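Local coordinates for type III secretion system effector protein ExoU (Pseudomonas fluorescens, PDB 4QMK) that is a type III effector that probably acts as a patatin-like phospholipase, carried to host plasma membranes by a domain that binds phosphatidylinositol 4,5-bisphosphate, at residues P82-V85 and Q86-E90; A514-P517 and E518-E521; I270-A273 and A274-S277. All blocks are in the same frame, centred on the assembly; numbering follows the deposited sequence.

Interaction 1. Residues P82-V85 and Q86-E90; sequences PGMV and QALEE
Four backbone hydrogen bonds tie residues 82-85 to residues 86-89, each from an N-H to the carbonyl four residues back. Gln-86 N meets Pro-82 O at 2.9 Å. Ala-87 N meets Gly-83 O at 2.9 Å, and that bond is nearly straight, at 175°. Leu-88 N to Met-84 O and Glu-89 N to Val-85 O are slightly longer.

The apolar contact is Met-84 with Leu-88, one turn apart. The two side chains lie side by side and point the same way, with Met-84 SD 3.8 Å from Leu-88 CD1. The Met-84 chain starts out trans to its backbone N (chi1 177°), and its bends at chi2 and chi3 then lay SD alongside Leu-88 CD1. Both residues pack on Leu-69 of strand 68-72.

Gln-86 has CG anti to its carbonyl carbon (chi1 -67°), and the extended chain runs back past Pro-82 O and Gly-83 CA. Its OE1 lies 3.6 Å from Gly-83 CA, and its NE2 is 3.9 Å from Pro-82 CB. NE2 is also near Pro-82 O, but the angle is too poor for a bond. NE2 hydrogen-bonds Thr-123 OG1 of helix 119-127, and Glu-89 OE2 takes the backbone N-H of Ala-119 in that same helix.

Helix 81-90 is the crossover helix of a beta-alpha-beta unit between parallel strands 68-72 and 99-103, within the patatin-like phospholipase region.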
ATOM      1  N   PRO A  82     -31.534  15.563  -2.704  1.00 33.62           N
ATOM      2  CA  PRO A  82     -31.546  16.581  -1.662  1.00 35.32           C
ATOM      3  C   PRO A  82     -32.746  16.495  -0.735  1.00 35.64           C
ATOM      4  O   PRO A  82     -32.587  16.657   0.477  1.00 36.25           O
ATOM      5  CB  PRO A  82     -31.540  17.876  -2.455  1.00 36.49           C
ATOM      6  CG  PRO A  82     -30.687  17.546  -3.622  1.00 37.17           C
ATOM      7  CD  PRO A  82     -31.120  16.136  -3.997  1.00 34.65           C
ATOM      8  N   GLY A  83     -33.921  16.201  -1.266  1.00 35.92           N
ATOM      9  CA  GLY A  83     -35.089  16.034  -0.388  1.00 39.76           C
ATOM     10  C   GLY A  83     -34.924  14.836   0.586  1.00 40.59           C
ATOM     11  O   GLY A  83     -35.371  14.871   1.762  1.00 39.95           O
ATOM     12  N   MET A  84     -34.274  13.785   0.112  1.00 35.80           N
ATOM     13  CA  MET A  84     -34.035  12.647   0.967  1.00 38.11           C
ATOM     14  C   MET A  84     -33.155  13.083   2.166  1.00 35.95           C
ATOM     15  O   MET A  84     -33.404  12.687   3.322  1.00 36.71           O
ATOM     16  CB  MET A  84     -33.437  11.521   0.130  1.00 35.98           C
ATOM     17  CG  MET A  84     -33.066  10.284   0.886  1.00 39.59           C
ATOM     18  SD  MET A  84     -31.398  10.375   1.502  1.00 42.78           S
ATOM     19  CE  MET A  84     -30.552  10.422  -0.078  1.00 41.36           C
ATOM     20  N   VAL A  85     -32.157  13.909   1.908  1.00 32.53           N
ATOM     21  CA  VAL A  85     -31.310  14.376   2.999  1.00 34.82           C
ATOM     22  C   VAL A  85     -32.035  15.379   3.935  1.00 38.72           C
ATOM     23  O   VAL A  85     -31.779  15.413   5.162  1.00 39.44           O
ATOM     24  CB  VAL A  85     -30.071  15.066   2.465  1.00 36.99           C
ATOM     25  CG1 VAL A  85     -29.177  15.539   3.620  1.00 38.04           C
ATOM     26  CG2 VAL A  85     -29.340  14.132   1.530  1.00 35.90           C
ATOM     27  N   GLN A  86     -32.913  16.206   3.359  1.00 36.82           N
ATOM     28  CA  GLN A  86     -33.699  17.099   4.157  1.00 39.38           C
ATOM     29  C   GLN A  86     -34.510  16.283   5.149  1.00 37.26           C
ATOM     30  O   GLN A  86     -34.468  16.536   6.350  1.00 39.11           O
ATOM     31  CB  GLN A  86     -34.599  17.968   3.276  1.00 40.91           C
ATOM     32  CG  GLN A  86     -33.840  18.946   2.414  1.00 42.01           C
ATOM     33  CD  GLN A  86     -34.587  19.309   1.140  1.00 45.14           C
ATOM     34  OE1 GLN A  86     -35.822  19.270   1.093  1.00 51.20           O
ATOM     35  NE2 GLN A  86     -33.845  19.724   0.115  1.00 43.63           N
ATOM     36  N   ALA A  87     -35.221  15.286   4.638  1.00 36.21           N
ATOM     37  CA  ALA A  87     -36.030  14.362   5.469  1.00 34.42           C
ATOM     38  C   ALA A  87     -35.228  13.702   6.563  1.00 34.52           C
ATOM     39  O   ALA A  87     -35.698  13.605   7.667  1.00 35.61           O
ATOM     40  CB  ALA A  87     -36.666  13.290   4.607  1.00 33.14           C
ATOM     41  N   LEU A  88     -34.013  13.244   6.273  1.00 36.05           N
ATOM     42  CA  LEU A  88     -33.204  12.617   7.340  1.00 37.84           C
ATOM     43  C   LEU A  88     -32.827  13.580   8.468  1.00 40.31           C
ATOM     44  O   LEU A  88     -32.963  13.251   9.644  1.00 41.69           O
ATOM     45  CB  LEU A  88     -31.942  11.981   6.786  1.00 37.09           C
ATOM     46  CG  LEU A  88     -32.183  10.683   6.036  1.00 35.78           C
ATOM     47  CD1 LEU A  88     -30.918  10.309   5.293  1.00 35.36           C
ATOM     48  CD2 LEU A  88     -32.590   9.576   6.980  1.00 36.51           C
ATOM     49  N   GLU A  89     -32.398  14.776   8.093  1.00 45.93           N
ATOM     50  CA  GLU A  89     -31.896  15.758   9.044  1.00 50.86           C
ATOM     51  C   GLU A  89     -33.038  16.321   9.867  1.00 52.65           C
ATOM     52  O   GLU A  89     -32.980  16.350  11.095  1.00 54.49           O
ATOM     53  CB  GLU A  89     -31.181  16.869   8.281  1.00 53.33           C
ATOM     54  CG  GLU A  89     -30.070  17.561   9.041  1.00 56.48           C
ATOM     55  CD  GLU A  89     -29.451  18.671   8.212  1.00 58.57           C
ATOM     56  OE1 GLU A  89     -30.147  19.686   7.957  1.00 65.64           O
ATOM     57  OE2 GLU A  89     -28.265  18.537   7.832  1.00 56.76           O
ATOM     58  N   GLU A  90     -34.086  16.758   9.178  1.00 56.60           N
ATOM     59  CA  GLU A  90     -35.303  17.296   9.820  1.00 56.30           C
ATOM     60  C   GLU A  90     -35.952  16.308  10.818  1.00 55.37           C
ATOM     61  O   GLU A  90     -36.734  16.694  11.654  1.00 58.46           O
ATOM     62  CB  GLU A  90     -36.271  17.738   8.731  1.00 55.59           C
ATOM     63  CG  GLU A  90     -37.737  17.443   8.962  1.00 59.71           C
ATOM     64  CD  GLU A  90     -38.515  17.587   7.660  1.00 71.16           C
ATOM     65  OE1 GLU A  90     -38.150  18.514   6.869  1.00 62.46           O
ATOM     66  OE2 GLU A  90     -39.448  16.752   7.410  1.00 70.21           O
TER

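Interaction 2. Residues A514-P517 and E518-E521; sequences ARRP and EDIE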
ATOM      1  N   ALA A 514     -19.078 -19.147  33.619  1.00 31.24           N
ATOM      2  CA  ALA A 514     -20.141 -19.960  33.017  1.00 35.44           C
ATOM      3  C   ALA A 514     -21.026 -20.752  33.986  1.00 35.69           C
ATOM      4  O   ALA A 514     -20.536 -21.429  34.870  1.00 39.27           O
ATOM      5  CB  ALA A 514     -19.543 -20.909  31.981  1.00 37.13           C
ATOM      6  N   ARG A 515     -22.337 -20.637  33.813  1.00 35.37           N
ATOM      7  CA  ARG A 515     -23.312 -21.379  34.612  1.00 37.11           C
ATOM      8  C   ARG A 515     -23.765 -22.656  33.861  1.00 37.26           C
ATOM      9  O   ARG A 515     -24.305 -23.565  34.457  1.00 36.94           O
ATOM     10  CB  ARG A 515     -24.544 -20.511  34.853  1.00 38.19           C
ATOM     11  CG  ARG A 515     -24.254 -19.155  35.509  1.00 38.22           C
ATOM     12  CD  ARG A 515     -25.387 -18.157  35.261  1.00 38.66           C
ATOM     13  NE  ARG A 515     -25.420 -17.740  33.844  1.00 41.84           N
ATOM     14  CZ  ARG A 515     -26.289 -16.864  33.306  1.00 41.28           C
ATOM     15  NH1 ARG A 515     -27.248 -16.285  34.029  1.00 38.11           N
ATOM     16  NH2 ARG A 515     -26.192 -16.590  32.008  1.00 43.80           N
ATOM     17  N   ARG A 516     -23.493 -22.695  32.561  1.00 35.65           N
ATOM     18  CA  ARG A 516     -23.945 -23.739  31.683  1.00 38.26           C
ATOM     19  C   ARG A 516     -23.153 -23.603  30.398  1.00 37.79           C
ATOM     20  O   ARG A 516     -22.443 -22.622  30.231  1.00 40.26           O
ATOM     21  CB  ARG A 516     -25.459 -23.614  31.430  1.00 40.07           C
ATOM     22  CG  ARG A 516     -25.928 -22.195  31.091  1.00 40.26           C
ATOM     23  CD  ARG A 516     -27.443 -22.050  30.899  1.00 39.93           C
ATOM     24  NE  ARG A 516     -28.212 -22.092  32.135  1.00 42.03           N
ATOM     25  CZ  ARG A 516     -28.510 -21.031  32.930  1.00 44.16           C
ATOM     26  NH1 ARG A 516     -28.100 -19.786  32.666  1.00 40.52           N
ATOM     27  NH2 ARG A 516     -29.233 -21.218  34.034  1.00 46.35           N
ATOM     28  N   PRO A 517     -23.248 -24.587  29.484  1.00 39.60           N
ATOM     29  CA  PRO A 517     -22.448 -24.571  28.251  1.00 37.67           C
ATOM     30  C   PRO A 517     -22.734 -23.400  27.328  1.00 35.25           C
ATOM     31  O   PRO A 517     -21.829 -22.939  26.650  1.00 35.77           O
ATOM     32  CB  PRO A 517     -22.825 -25.899  27.577  1.00 42.07           C
ATOM     33  CG  PRO A 517     -23.259 -26.790  28.705  1.00 45.01           C
ATOM     34  CD  PRO A 517     -23.991 -25.858  29.629  1.00 43.65           C
ATOM     35  N   GLU A 518     -23.968 -22.930  27.274  1.00 36.29           N
ATOM     36  CA  GLU A 518     -24.303 -21.743  26.460  1.00 39.90           C
ATOM     37  C   GLU A 518     -23.431 -20.531  26.839  1.00 36.47           C
ATOM     38  O   GLU A 518     -23.086 -19.729  25.978  1.00 41.72           O
ATOM     39  CB  GLU A 518     -25.763 -21.275  26.678  1.00 45.28           C
ATOM     40  CG  GLU A 518     -26.933 -22.127  26.186  1.00 57.75           C
ATOM     41  CD  GLU A 518     -28.232 -21.854  27.000  1.00 68.58           C
ATOM     42  OE1 GLU A 518     -28.343 -20.738  27.587  1.00 74.61           O
ATOM     43  OE2 GLU A 518     -29.150 -22.732  27.064  1.00 70.61           O
ATOM     44  N   ASP A 519     -23.125 -20.367  28.127  1.00 35.48           N
ATOM     45  CA  ASP A 519     -22.361 -19.198  28.600  1.00 31.67           C
ATOM     46  C   ASP A 519     -20.965 -19.216  28.053  1.00 29.95           C
ATOM     47  O   ASP A 519     -20.380 -18.143  27.810  1.00 26.18           O
ATOM     48  CB  ASP A 519     -22.270 -19.181  30.127  1.00 32.38           C
ATOM     49  CG  ASP A 519     -23.539 -18.810  30.768  1.00 33.82           C
ATOM     50  OD1 ASP A 519     -24.428 -18.410  30.026  1.00 31.50           O
ATOM     51  OD2 ASP A 519     -23.672 -18.924  32.026  1.00 38.35           O
ATOM     52  N   ILE A 520     -20.409 -20.427  27.902  1.00 29.15           N
ATOM     53  CA  ILE A 520     -19.066 -20.573  27.364  1.00 29.75           C
ATOM     54  C   ILE A 520     -19.099 -20.048  25.895  1.00 32.64           C
ATOM     55  O   ILE A 520     -18.316 -19.156  25.526  1.00 31.86           O
ATOM     56  CB  ILE A 520     -18.620 -22.051  27.361  1.00 32.40           C
ATOM     57  CG1 ILE A 520     -18.603 -22.677  28.758  1.00 32.01           C
ATOM     58  CG2 ILE A 520     -17.238 -22.206  26.719  1.00 34.31           C
ATOM     59  CD1 ILE A 520     -17.483 -22.167  29.655  1.00 32.79           C
ATOM     60  N   GLU A 521     -20.040 -20.553  25.089  1.00 33.94           N
ATOM     61  CA  GLU A 521     -20.153 -20.118  23.691  1.00 39.63           C
ATOM     62  C   GLU A 521     -20.345 -18.619  23.629  1.00 33.11           C
ATOM     63  O   GLU A 521     -19.827 -17.939  22.739  1.00 34.27           O
ATOM     64  CB  GLU A 521     -21.388 -20.683  22.965  1.00 45.74           C
ATOM     65  CG  GLU A 521     -21.709 -22.149  23.031  1.00 55.47           C
ATOM     66  CD  GLU A 521     -23.030 -22.430  22.256  1.00 73.78           C
ATOM     67  OE1 GLU A 521     -24.089 -22.707  22.909  1.00 73.59           O
ATOM     68  OE2 GLU A 521     -23.026 -22.301  20.993  1.00 67.66           O
TER
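Asp-519 and Arg-515 form a salt bridge within a loop-to-helix junction, where the chain leaves helix 501-513 and enters helix 517-526. The contact is local and lies at the protein surface, though Asp-519 itself is buried.

Arg-515 approaches the carboxylate side-on. Its NE gives a nearly straight bond (174°) to Asp-519 OD2 at 2.8 Å, and its NH2 reaches Asp-519 OD1 at 3.2 Å. The two flat groups are turned only 21° apart. Both bonds use the syn sides of the carboxylate oxygens. The backbone N of Arg-515 also binds Asp-519 OD2, at 2.8 Å and on its anti side. OD2 therefore has two donors, both from Arg-515, which holds the carboxylate to the loop. The bend of Arg-515 at chi3 (-70°) turns the guanidinium back to the acid.

Arg-516 NH1 lies 3.5 Å above the plane of the Arg-515 guanidinium, over its centre. The backbone closes the turn: Asp-519 N bonds Arg-516 O at 3.2 Å, and Pro-517 O takes weak bonds from Ile-520 N and Glu-521 N. Separately, Ala-514 CB makes an apolar contact with Ile-520 CD1 at 3.4 Å.

Arg-515 NH1 makes a salt bridge to Glu-468 of helix 464-491 and a hydrogen bond to Asn-442 OD1, while Phe-472 makes a cation-pi contact with Arg-515. Asp-519 and Arg-515 both pack on Met-446, so the junction rests against helices 441-446 and 464-491.

Interaction 3. Residues I270-A273 and A274-S277; sequences IGRA and ALIS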
ATOM      1  N   ILE A 270     -11.136   9.490  -2.560  1.00 31.36           N
ATOM      2  CA  ILE A 270     -12.562   9.203  -2.766  1.00 30.91           C
ATOM      3  C   ILE A 270     -13.111   9.782  -4.047  1.00 32.04           C
ATOM      4  O   ILE A 270     -14.020   9.209  -4.656  1.00 31.85           O
ATOM      5  CB  ILE A 270     -13.422   9.586  -1.556  1.00 31.08           C
ATOM      6  CG1 ILE A 270     -13.452  11.082  -1.310  1.00 32.11           C
ATOM      7  CG2 ILE A 270     -12.853   8.930  -0.291  1.00 36.68           C
ATOM      8  CD1 ILE A 270     -14.298  11.458  -0.099  1.00 30.92           C
ATOM      9  N   GLY A 271     -12.553  10.908  -4.476  1.00 34.39           N
ATOM     10  CA  GLY A 271     -13.006  11.568  -5.701  1.00 34.09           C
ATOM     11  C   GLY A 271     -12.735  10.706  -6.900  1.00 33.19           C
ATOM     12  O   GLY A 271     -13.617  10.464  -7.736  1.00 31.26           O
ATOM     13  N   ARG A 272     -11.518  10.206  -6.942  1.00 33.36           N
ATOM     14  CA  ARG A 272     -11.076   9.323  -8.004  1.00 34.16           C
ATOM     15  C   ARG A 272     -11.953   8.050  -7.997  1.00 35.99           C
ATOM     16  O   ARG A 272     -12.384   7.594  -9.066  1.00 38.27           O
ATOM     17  CB  ARG A 272      -9.572   9.053  -7.815  1.00 36.39           C
ATOM     18  CG  ARG A 272      -8.861   8.128  -8.801  1.00 41.21           C
ATOM     19  CD  ARG A 272      -9.229   8.342 -10.259  1.00 42.78           C
ATOM     20  NE  ARG A 272      -8.781   9.623 -10.775  1.00 48.64           N
ATOM     21  CZ  ARG A 272      -7.609   9.855 -11.357  1.00 48.91           C
ATOM     22  NH1 ARG A 272      -6.702   8.909 -11.516  1.00 48.44           N
ATOM     23  NH2 ARG A 272      -7.356  11.075 -11.777  1.00 53.13           N
ATOM     24  N   ALA A 273     -12.259   7.515  -6.801  1.00 35.69           N
ATOM     25  CA  ALA A 273     -13.085   6.324  -6.659  1.00 33.50           C
ATOM     26  C   ALA A 273     -14.445   6.530  -7.257  1.00 33.75           C
ATOM     27  O   ALA A 273     -15.013   5.610  -7.872  1.00 29.69           O
ATOM     28  CB  ALA A 273     -13.280   5.988  -5.196  1.00 34.77           C
ATOM     29  N   ALA A 274     -14.997   7.714  -6.992  1.00 30.06           N
ATOM     30  CA  ALA A 274     -16.327   8.082  -7.449  1.00 29.17           C
ATOM     31  C   ALA A 274     -16.362   8.295  -8.954  1.00 31.33           C
ATOM     32  O   ALA A 274     -17.362   8.000  -9.605  1.00 32.13           O
ATOM     33  CB  ALA A 274     -16.778   9.364  -6.755  1.00 31.36           C
ATOM     34  N   LEU A 275     -15.286   8.837  -9.506  1.00 32.51           N
ATOM     35  CA  LEU A 275     -15.220   9.032 -10.924  1.00 35.31           C
ATOM     36  C   LEU A 275     -15.239   7.667 -11.609  1.00 35.53           C
ATOM     37  O   LEU A 275     -15.941   7.475 -12.614  1.00 34.57           O
ATOM     38  CB  LEU A 275     -13.941   9.776 -11.290  1.00 38.41           C
ATOM     39  CG  LEU A 275     -13.605   9.896 -12.784  1.00 41.34           C
ATOM     40  CD1 LEU A 275     -14.525  10.910 -13.459  1.00 44.15           C
ATOM     41  CD2 LEU A 275     -12.160  10.364 -12.909  1.00 45.46           C
ATOM     42  N   ILE A 276     -14.422   6.747 -11.077  1.00 34.44           N
ATOM     43  CA  ILE A 276     -14.266   5.404 -11.644  1.00 36.74           C
ATOM     44  C   ILE A 276     -15.620   4.737 -11.581  1.00 33.22           C
ATOM     45  O   ILE A 276     -16.114   4.135 -12.548  1.00 29.84           O
ATOM     46  CB  ILE A 276     -13.338   4.514 -10.788  1.00 40.07           C
ATOM     47  CG1 ILE A 276     -12.002   5.195 -10.493  1.00 39.91           C
ATOM     48  CG2 ILE A 276     -13.172   3.128 -11.430  1.00 42.45           C
ATOM     49  CD1 ILE A 276     -10.873   4.812 -11.366  1.00 41.67           C
ATOM     50  N   SER A 277     -16.220   4.866 -10.422  1.00 29.01           N
ATOM     51  CA  SER A 277     -17.475   4.244 -10.190  1.00 31.01           C
ATOM     52  C   SER A 277     -18.470   4.649 -11.219  1.00 30.66           C
ATOM     53  O   SER A 277     -19.152   3.828 -11.781  1.00 30.92           O
ATOM     54  CB  SER A 277     -17.959   4.598  -8.801  1.00 33.57           C
ATOM     55  OG  SER A 277     -19.253   4.119  -8.598  1.00 42.93           O
TER
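Ala-273 O receives the N-H of Ser-277 at 2.9 Å. Two more backbone bonds have the same length: Ala-274 N to Ile-270 O and Leu-275 N to Gly-271 O, at 2.9 Å each. The bond from Ile-276 N to Arg-272 O is less certain, since the placement of Arg-272 O is doubtful.

Helix 270-278 lies in the patatin-like phospholipase region and packs on strand 242-251 of its mixed sheet. Ala-273, Ala-274 and Ser-277 all touch Ile-245. Ala-274 also meets Ile-188 of helix 183-201, so the helix is buried between sheet and helix.

Arg-272 and Leu-275 lie side by side and point the same way. Bends at chi2 (43°) and chi3 (67°) of the arginine leave its NE 4.1 Å from Leu-275 CD2. The guanidinium itself is held elsewhere, by a salt bridge from NE to Glu-185 and a bond from NH1 to Leu-174 O. Ser-277 OG is within hydrogen-bonding distance of two carbonyls, Thr-246 O and Ser-104 O, the latter in a probable nucleophile elbow. Its one proton is either shared between them or given to one.

Overall arrangement
Interactions 1 and 3 both lie in the patatin-like phospholipase region. Their centres are about 24 Å apart and their nearest atoms about 15 Å, so they do not touch. They belong to helices packed on different strands of one mixed sheet: 81-90 on 68-72, and 270-278 on 242-251. Strand 99-103 lies between those two strands in the sheet and leads to the probable nucleophile elbow at Ser-104. Ser-277 of interaction 3 lies beside Ser-104 O of that elbow. Interaction 2 is remote, its centre about 46 Å from that of interaction 1 and about 48 Å from that of interaction 3. It lies across the chain's centre from interaction 3, among helices of the later part of the chain.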